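Long-range contact in tyrosinase (Burkholderia thailandensis, PDB 5ZRD), which probably hydroxylates monophenols and oxidises the resulting catechols to quinones at a pair of copper ions, as tyrosinases do: residues Gln436-Ser448 / Glu458-Asn471. Sequence-based numbering, arbitrary orientation.
Sequences QIQGSFIMKAYAS and EYYLGHKSILSRWN
Ile-466 lies across one face of the Phe-441 ring, its CB 4.0 Å from the ring centroid in a CH-pi contact while CD1 reaches the CE2 side. The ring comes over its neighbour because chi1 (66°) sets CG between backbone N and carbonyl carbon. On the other face of this antiparallel hairpin, Tyr-446 and Tyr-460 meet obliquely, planes at 36° and Tyr-446 CE1 3.3 Å from Tyr-460 CD1; Lys-444 passes its CE by Tyr-460 OH, and NZ goes on to Tyr-289 O and Gly-291 O. Between the faces, backbone bonds pair Phe-441 with Ile-466 and Met-443 with Lys-464. Leu-461 and Gly-462 together face Ala-445 in a beta bulge, Ala-445 O taking Leu-461 N and Ala-445 N giving to Gly-462 O, before Ala-447 pairs with Tyr-459. Past the strands side chains take over most of the bonding, beside one weak backbone bond from Gly-439 N to Arg-469 O. Ser-440 OG receives Ser-468 N in a nearly straight bond (2.9 Å, 175°), and the same hydroxyl is bonded to Gly-305 O. The Gln-438 amide grips Asn-471 twice, OE1 accepting its N at 2.6 Å and NE2 donating to its O at 2.7 Å, both in the carbonyl plane. A water joins Gly-439 O to Ser-468 OG. Farther out, Tyr-289 OH bonds both Tyr-460 OH and His-463 ND1, and Asp-279 on helix 274-285 holds His-463 NE2 and Ser-465 OG. The two-bond amide clamp should restrict rotation of Gln-438, and the polar grip on both flanks of Leu-467 probably helps fix this pocket residue beside the copper ligands His-277 and His-281.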
ATOM      1  N   GLN A 436      12.322 -21.054  -0.834  1.00133.18           N
ATOM      2  CA  GLN A 436      11.207 -20.424  -0.074  1.00119.68           C
ATOM      3  C   GLN A 436      11.296 -20.826   1.405  1.00110.01           C
ATOM      4  O   GLN A 436      10.385 -21.471   1.938  1.00100.82           O
ATOM      5  CB  GLN A 436       9.858 -20.819  -0.685  1.00121.32           C
ATOM      6  CG  GLN A 436       9.158 -19.665  -1.390  1.00127.89           C
ATOM      7  CD  GLN A 436       8.333 -20.117  -2.569  1.00133.97           C
ATOM      8  OE1 GLN A 436       7.117 -19.945  -2.606  1.00139.55           O
ATOM      9  NE2 GLN A 436       9.002 -20.697  -3.552  1.00136.54           N
ATOM     10  N   ILE A 437      12.348 -20.341   2.072  1.00 94.76           N
ATOM     11  CA  ILE A 437      12.943 -21.035   3.224  1.00 87.74           C
ATOM     12  C   ILE A 437      12.798 -20.214   4.529  1.00 74.59           C
ATOM     13  O   ILE A 437      12.882 -18.982   4.571  1.00 80.98           O
ATOM     14  CB  ILE A 437      14.407 -21.393   2.889  1.00 89.00           C
ATOM     15  CG1 ILE A 437      15.085 -22.207   3.998  1.00 85.68           C
ATOM     16  CG2 ILE A 437      15.207 -20.146   2.521  1.00 94.19           C
ATOM     17  CD1 ILE A 437      14.676 -23.668   4.044  1.00 90.17           C
ATOM     18  N   GLN A 438      12.603 -20.965   5.603  1.00 51.51           N
ATOM     19  CA  GLN A 438      12.421 -20.506   6.947  1.00 42.78           C
ATOM     20  C   GLN A 438      13.698 -20.859   7.731  1.00 39.86           C
ATOM     21  O   GLN A 438      13.997 -22.045   7.942  1.00 37.85           O
ATOM     22  CB  GLN A 438      11.142 -21.213   7.442  1.00 44.05           C
ATOM     23  CG  GLN A 438      10.431 -20.648   8.673  1.00 39.67           C
ATOM     24  CD  GLN A 438      10.148 -19.169   8.632  1.00 37.48           C
ATOM     25  OE1 GLN A 438      11.059 -18.351   8.778  1.00 35.85           O
ATOM     26  NE2 GLN A 438       8.886 -18.813   8.464  1.00 30.71           N
ATOM     27  N   GLY A 439      14.506 -19.876   8.121  1.00 30.94           N
ATOM     28  CA  GLY A 439      15.632 -20.144   9.011  1.00 29.50           C
ATOM     29  C   GLY A 439      16.920 -20.574   8.301  1.00 30.15           C
ATOM     30  O   GLY A 439      16.972 -20.731   7.089  1.00 27.55           O
ATOM     31  N   SER A 440      17.953 -20.828   9.097  1.00 28.74           N
ATOM     32  CA  SER A 440      19.295 -21.169   8.607  1.00 30.88           C
ATOM     33  C   SER A 440      19.299 -22.584   8.027  1.00 31.08           C
ATOM     34  O   SER A 440      18.366 -23.356   8.306  1.00 33.56           O
ATOM     35  CB  SER A 440      20.315 -21.043   9.719  1.00 30.94           C
ATOM     36  OG  SER A 440      20.335 -19.720  10.257  1.00 30.20           O
ATOM     37  N   PHE A 441      20.315 -22.905   7.211  1.00 30.03           N
ATOM     38  CA  PHE A 441      20.430 -24.242   6.600  1.00 29.30           C
ATOM     39  C   PHE A 441      21.865 -24.524   6.150  1.00 28.91           C
ATOM     40  O   PHE A 441      22.683 -23.632   5.987  1.00 26.54           O
ATOM     41  CB  PHE A 441      19.413 -24.463   5.475  1.00 29.60           C
ATOM     42  CG  PHE A 441      19.556 -23.638   4.231  1.00 28.56           C
ATOM     43  CD1 PHE A 441      19.005 -22.376   4.150  1.00 31.65           C
ATOM     44  CD2 PHE A 441      20.183 -24.143   3.111  1.00 33.90           C
ATOM     45  CE1 PHE A 441      19.137 -21.606   2.998  1.00 33.11           C
ATOM     46  CE2 PHE A 441      20.316 -23.379   1.956  1.00 32.68           C
ATOM     47  CZ  PHE A 441      19.779 -22.118   1.894  1.00 33.27           C
ATOM     48  N   ILE A 442      22.161 -25.820   6.028  1.00 31.64           N
ATOM     49  CA  ILE A 442      23.463 -26.295   5.639  1.00 31.77           C
ATOM     50  C   ILE A 442      23.312 -27.124   4.366  1.00 34.75           C
ATOM     51  O   ILE A 442      22.344 -27.856   4.228  1.00 30.00           O
ATOM     52  CB  ILE A 442      24.121 -27.130   6.740  1.00 36.29           C
ATOM     53  CG1 ILE A 442      24.123 -26.408   8.093  1.00 37.17           C
ATOM     54  CG2 ILE A 442      25.519 -27.536   6.291  1.00 35.25           C
ATOM     55  CD1 ILE A 442      24.456 -27.306   9.263  1.00 38.45           C
ATOM     56  N   MET A 443      24.255 -26.926   3.434  1.00 37.28           N
ATOM     57  CA  MET A 443      24.412 -27.751   2.250  1.00 37.13           C
ATOM     58  C   MET A 443      25.682 -28.582   2.457  1.00 39.08           C
ATOM     59  O   MET A 443      26.707 -28.019   2.816  1.00 40.73           O
ATOM     60  CB  MET A 443      24.551 -26.903   0.984  1.00 34.21           C
ATOM     61  CG  MET A 443      23.344 -26.096   0.692  1.00 35.95           C
ATOM     62  SD  MET A 443      23.531 -24.984  -0.729  1.00 42.08           S
ATOM     63  CE  MET A 443      23.975 -26.174  -1.993  1.00 46.01           C
ATOM     64  N   LYS A 444      25.574 -29.903   2.303  1.00 36.05           N
ATOM     65  CA  LYS A 444      26.699 -30.836   2.416  1.00 36.25           C
ATOM     66  C   LYS A 444      26.821 -31.554   1.073  1.00 37.64           C
ATOM     67  O   LYS A 444      25.821 -32.019   0.550  1.00 40.89           O
ATOM     68  CB  LYS A 444      26.457 -31.826   3.556  1.00 39.04           C
ATOM     69  CG  LYS A 444      26.744 -31.290   4.948  1.00 41.27           C
ATOM     70  CD  LYS A 444      26.610 -32.338   6.009  1.00 43.14           C
ATOM     71  CE  LYS A 444      27.947 -32.858   6.487  1.00 49.51           C
ATOM     72  NZ  LYS A 444      27.788 -33.853   7.574  1.00 52.34           N
ATOM     73  N   ALA A 445      27.993 -31.544   0.454  1.00 38.38           N
ATOM     74  CA  ALA A 445      28.113 -32.081  -0.906  1.00 35.18           C
ATOM     75  C   ALA A 445      28.872 -33.408  -0.860  1.00 35.75           C
ATOM     76  O   ALA A 445      29.825 -33.548  -0.103  1.00 38.89           O
ATOM     77  CB  ALA A 445      28.776 -31.080  -1.819  1.00 35.48           C
ATOM     78  N   TYR A 446      28.419 -34.361  -1.675  1.00 39.43           N
ATOM     79  CA  TYR A 446      29.019 -35.687  -1.785  1.00 38.98           C
ATOM     80  C   TYR A 446      29.211 -36.078  -3.256  1.00 36.40           C
ATOM     81  O   TYR A 446      28.440 -35.711  -4.152  1.00 35.59           O
ATOM     82  CB  TYR A 446      28.143 -36.741  -1.101  1.00 38.95           C
ATOM     83  CG  TYR A 446      27.959 -36.503   0.367  1.00 39.61           C
ATOM     84  CD1 TYR A 446      28.853 -37.000   1.295  1.00 45.30           C
ATOM     85  CD2 TYR A 446      26.925 -35.715   0.832  1.00 45.35           C
ATOM     86  CE1 TYR A 446      28.701 -36.762   2.657  1.00 46.92           C
ATOM     87  CE2 TYR A 446      26.758 -35.462   2.186  1.00 44.79           C
ATOM     88  CZ  TYR A 446      27.648 -35.984   3.106  1.00 43.26           C
ATOM     89  OH  TYR A 446      27.488 -35.725   4.438  1.00 47.72           O
ATOM     90  N   ALA A 447      30.240 -36.872  -3.488  1.00 37.70           N
ATOM     91  CA  ALA A 447      30.429 -37.541  -4.782  1.00 40.66           C
ATOM     92  C   ALA A 447      30.527 -39.062  -4.545  1.00 42.93           C
ATOM     93  O   ALA A 447      31.268 -39.548  -3.655  1.00 36.30           O
ATOM     94  CB  ALA A 447      31.654 -36.979  -5.487  1.00 37.50           C
ATOM     95  N   SER A 448      29.748 -39.823  -5.291  1.00 42.51           N
ATOM     96  CA  SER A 448      29.898 -41.270  -5.200  1.00 49.67           C
ATOM     97  C   SER A 448      30.287 -41.849  -6.572  1.00 51.28           C
ATOM     98  O   SER A 448      29.780 -41.407  -7.631  1.00 42.08           O
ATOM     99  CB  SER A 448      28.670 -41.919  -4.640  1.00 45.55           C
ATOM    100  OG  SER A 448      27.591 -41.733  -5.523  1.00 48.30           O
ATOM    101  N   GLU A 458      32.105 -43.218  -1.426  1.00 51.63           N
ATOM    102  CA  GLU A 458      31.564 -41.864  -1.230  1.00 49.05           C
ATOM    103  C   GLU A 458      32.656 -40.846  -0.855  1.00 45.69           C
ATOM    104  O   GLU A 458      33.420 -41.041   0.078  1.00 43.98           O
ATOM    105  CB  GLU A 458      30.508 -41.838  -0.138  1.00 51.35           C
ATOM    106  CG  GLU A 458      29.424 -40.833  -0.454  1.00 59.14           C
ATOM    107  CD  GLU A 458      28.439 -40.642   0.678  1.00 62.67           C
ATOM    108  OE1 GLU A 458      28.918 -40.572   1.868  1.00 49.94           O
ATOM    109  OE2 GLU A 458      27.205 -40.574   0.367  1.00 55.26           O
ATOM    110  N   TYR A 459      32.698 -39.721  -1.561  1.00 40.48           N
ATOM    111  CA  TYR A 459      33.621 -38.665  -1.175  1.00 40.61           C
ATOM    112  C   TYR A 459      32.821 -37.503  -0.563  1.00 39.72           C
ATOM    113  O   TYR A 459      31.839 -37.028  -1.145  1.00 37.45           O
ATOM    114  CB  TYR A 459      34.486 -38.287  -2.381  1.00 45.88           C
ATOM    115  CG  TYR A 459      35.390 -39.401  -2.848  1.00 45.73           C
ATOM    116  CD1 TYR A 459      36.658 -39.554  -2.314  1.00 46.24           C
ATOM    117  CD2 TYR A 459      34.962 -40.321  -3.791  1.00 46.89           C
ATOM    118  CE1 TYR A 459      37.491 -40.577  -2.728  1.00 54.01           C
ATOM    119  CE2 TYR A 459      35.768 -41.371  -4.195  1.00 51.29           C
ATOM    120  CZ  TYR A 459      37.043 -41.492  -3.670  1.00 55.37           C
ATOM    121  OH  TYR A 459      37.861 -42.503  -4.082  1.00 58.05           O
ATOM    122  N   TYR A 460      33.228 -37.075   0.630  1.00 38.30           N
ATOM    123  CA  TYR A 460      32.628 -35.921   1.278  1.00 39.53           C
ATOM    124  C   TYR A 460      33.362 -34.679   0.789  1.00 33.36           C
ATOM    125  O   TYR A 460      34.542 -34.579   1.016  1.00 36.09           O
ATOM    126  CB  TYR A 460      32.643 -36.059   2.806  1.00 40.78           C
ATOM    127  CG  TYR A 460      32.070 -34.854   3.506  1.00 40.22           C
ATOM    128  CD1 TYR A 460      30.881 -34.277   3.085  1.00 37.90           C
ATOM    129  CD2 TYR A 460      32.768 -34.236   4.536  1.00 38.20           C
ATOM    130  CE1 TYR A 460      30.388 -33.133   3.689  1.00 40.10           C
ATOM    131  CE2 TYR A 460      32.272 -33.113   5.172  1.00 38.49           C
ATOM    132  CZ  TYR A 460      31.087 -32.545   4.735  1.00 40.87           C
ATOM    133  OH  TYR A 460      30.616 -31.438   5.383  1.00 39.89           O
ATOM    134  N   LEU A 461      32.674 -33.770   0.091  1.00 33.63           N
ATOM    135  CA  LEU A 461      33.354 -32.586  -0.527  1.00 31.72           C
ATOM    136  C   LEU A 461      33.340 -31.354   0.390  1.00 33.12           C
ATOM    137  O   LEU A 461      34.094 -30.419   0.157  1.00 31.40           O
ATOM    138  CB  LEU A 461      32.630 -32.274  -1.825  1.00 34.22           C
ATOM    139  CG  LEU A 461      32.501 -33.451  -2.797  1.00 36.72           C
ATOM    140  CD1 LEU A 461      31.826 -33.013  -4.082  1.00 37.59           C
ATOM    141  CD2 LEU A 461      33.864 -34.058  -3.097  1.00 37.52           C
ATOM    142  N   GLY A 462      32.454 -31.330   1.390  1.00 34.98           N
ATOM    143  CA  GLY A 462      32.423 -30.258   2.371  1.00 37.94           C
ATOM    144  C   GLY A 462      31.016 -29.750   2.661  1.00 37.16           C
ATOM    145  O   GLY A 462      30.039 -30.329   2.187  1.00 36.26           O
ATOM    146  N   HIS A 463      30.945 -28.690   3.495  1.00 32.45           N
ATOM    147  CA  HIS A 463      29.705 -28.035   3.911  1.00 29.68           C
ATOM    148  C   HIS A 463      29.712 -26.535   3.526  1.00 29.36           C
ATOM    149  O   HIS A 463      30.737 -25.927   3.265  1.00 27.78           O
ATOM    150  CB  HIS A 463      29.489 -28.211   5.410  1.00 29.77           C
ATOM    151  CG  HIS A 463      30.439 -27.403   6.240  1.00 32.60           C
ATOM    152  ND1 HIS A 463      31.619 -27.918   6.731  1.00 33.18           N
ATOM    153  CD2 HIS A 463      30.406 -26.110   6.624  1.00 33.63           C
ATOM    154  CE1 HIS A 463      32.258 -26.981   7.411  1.00 37.00           C
ATOM    155  NE2 HIS A 463      31.540 -25.862   7.355  1.00 35.79           N
ATOM    156  N   LYS A 464      28.517 -25.975   3.481  1.00 30.24           N
ATOM    157  CA  LYS A 464      28.277 -24.563   3.378  1.00 32.44           C
ATOM    158  C   LYS A 464      27.110 -24.234   4.308  1.00 31.08           C
ATOM    159  O   LYS A 464      26.040 -24.798   4.176  1.00 29.66           O
ATOM    160  CB  LYS A 464      27.928 -24.154   1.948  1.00 33.79           C
ATOM    161  CG  LYS A 464      27.627 -22.670   1.714  1.00 33.46           C
ATOM    162  CD  LYS A 464      27.165 -22.457   0.281  1.00 38.29           C
ATOM    163  CE  LYS A 464      26.731 -21.044  -0.054  1.00 41.01           C
ATOM    164  NZ  LYS A 464      27.910 -20.220  -0.384  1.00 39.13           N
ATOM    165  N   SER A 465      27.366 -23.287   5.204  1.00 29.68           N
ATOM    166  CA  SER A 465      26.437 -22.817   6.188  1.00 28.86           C
ATOM    167  C   SER A 465      25.799 -21.506   5.716  1.00 28.70           C
ATOM    168  O   SER A 465      26.481 -20.514   5.538  1.00 31.99           O
ATOM    169  CB  SER A 465      27.145 -22.630   7.507  1.00 30.56           C
ATOM    170  OG  SER A 465      27.466 -23.878   8.134  1.00 27.04           O
ATOM    171  N   ILE A 466      24.492 -21.499   5.553  1.00 28.65           N
ATOM    172  CA  ILE A 466      23.740 -20.267   5.284  1.00 29.47           C
ATOM    173  C   ILE A 466      23.062 -19.828   6.594  1.00 31.61           C
ATOM    174  O   ILE A 466      22.004 -20.358   7.027  1.00 29.94           O
ATOM    175  CB  ILE A 466      22.725 -20.459   4.142  1.00 30.11           C
ATOM    176  CG1 ILE A 466      23.362 -20.920   2.825  1.00 31.51           C
ATOM    177  CG2 ILE A 466      21.966 -19.161   3.899  1.00 34.20           C
ATOM    178  CD1 ILE A 466      23.743 -22.373   2.787  1.00 33.41           C
ATOM    179  N   LEU A 467      23.708 -18.899   7.263  1.00 28.62           N
ATOM    180  CA  LEU A 467      23.127 -18.267   8.441  1.00 29.91           C
ATOM    181  C   LEU A 467      22.064 -17.311   7.956  1.00 30.59           C
ATOM    182  O   LEU A 467      22.382 -16.392   7.211  1.00 28.03           O
ATOM    183  CB  LEU A 467      24.197 -17.479   9.182  1.00 28.57           C
ATOM    184  CG  LEU A 467      23.753 -16.712  10.415  1.00 29.58           C
ATOM    185  CD1 LEU A 467      23.204 -17.657  11.473  1.00 30.14           C
ATOM    186  CD2 LEU A 467      24.921 -15.916  10.978  1.00 27.60           C
ATOM    187  N   SER A 468      20.831 -17.583   8.322  1.00 31.69           N
ATOM    188  CA  SER A 468      19.763 -16.764   7.820  1.00 31.12           C
ATOM    189  C   SER A 468      18.905 -16.296   9.003  1.00 32.42           C
ATOM    190  O   SER A 468      19.431 -16.023  10.085  1.00 30.22           O
ATOM    191  CB  SER A 468      19.000 -17.501   6.761  1.00 30.03           C
ATOM    192  OG  SER A 468      18.002 -16.658   6.189  1.00 28.79           O
ATOM    193  N   ARG A 469      17.599 -16.262   8.828  1.00 35.39           N
ATOM    194  CA  ARG A 469      16.717 -15.550   9.738  1.00 34.72           C
ATOM    195  C   ARG A 469      15.369 -16.282   9.780  1.00 31.94           C
ATOM    196  O   ARG A 469      15.001 -16.941   8.785  1.00 26.96           O
ATOM    197  CB  ARG A 469      16.537 -14.135   9.186  1.00 36.70           C
ATOM    198  CG  ARG A 469      16.003 -14.155   7.760  1.00 42.12           C
ATOM    199  CD  ARG A 469      15.540 -12.817   7.235  1.00 47.30           C
ATOM    200  NE  ARG A 469      14.376 -12.455   8.009  1.00 56.89           N
ATOM    201  CZ  ARG A 469      13.745 -11.296   7.924  1.00 55.78           C
ATOM    202  NH1 ARG A 469      12.678 -11.083   8.683  1.00 46.89           N
ATOM    203  NH2 ARG A 469      14.181 -10.380   7.075  1.00 44.27           N
ATOM    204  N   TRP A 470      14.639 -16.195  10.887  1.00 29.43           N
ATOM    205  CA  TRP A 470      13.239 -16.577  10.846  1.00 33.07           C
ATOM    206  C   TRP A 470      12.469 -15.497  10.088  1.00 31.73           C
ATOM    207  O   TRP A 470      12.789 -14.336  10.265  1.00 29.14           O
ATOM    208  CB  TRP A 470      12.686 -16.714  12.263  1.00 32.47           C
ATOM    209  CG  TRP A 470      13.403 -17.730  13.085  1.00 32.30           C
ATOM    210  CD1 TRP A 470      14.162 -17.498  14.191  1.00 30.39           C
ATOM    211  CD2 TRP A 470      13.434 -19.147  12.853  1.00 29.77           C
ATOM    212  NE1 TRP A 470      14.653 -18.675  14.677  1.00 27.58           N
ATOM    213  CE2 TRP A 470      14.221 -19.708  13.881  1.00 29.73           C
ATOM    214  CE3 TRP A 470      12.849 -19.989  11.904  1.00 29.81           C
ATOM    215  CZ2 TRP A 470      14.452 -21.082  13.979  1.00 28.00           C
ATOM    216  CZ3 TRP A 470      13.056 -21.348  12.011  1.00 31.57           C
ATOM    217  CH2 TRP A 470      13.837 -21.885  13.047  1.00 29.93           C
ATOM    218  N   ASN A 471      11.439 -15.886   9.337  1.00 34.64           N
ATOM    219  CA  ASN A 471      10.584 -14.952   8.593  1.00 39.95           C
ATOM    220  C   ASN A 471       9.107 -15.099   8.944  1.00 39.52           C
ATOM    221  O   ASN A 471       8.567 -16.210   8.985  1.00 40.47           O
ATOM    222  CB  ASN A 471      10.599 -15.206   7.093  1.00 45.54           C
ATOM    223  CG  ASN A 471      11.706 -14.448   6.406  1.00 48.27           C
ATOM    224  OD1 ASN A 471      12.595 -15.062   5.828  1.00 55.24           O
ATOM    225  ND2 ASN A 471      11.639 -13.130   6.468  1.00 44.70           N
TER
HETATM  226  O   HOH W   1      16.212 -18.675   5.471  1.00 47.10           O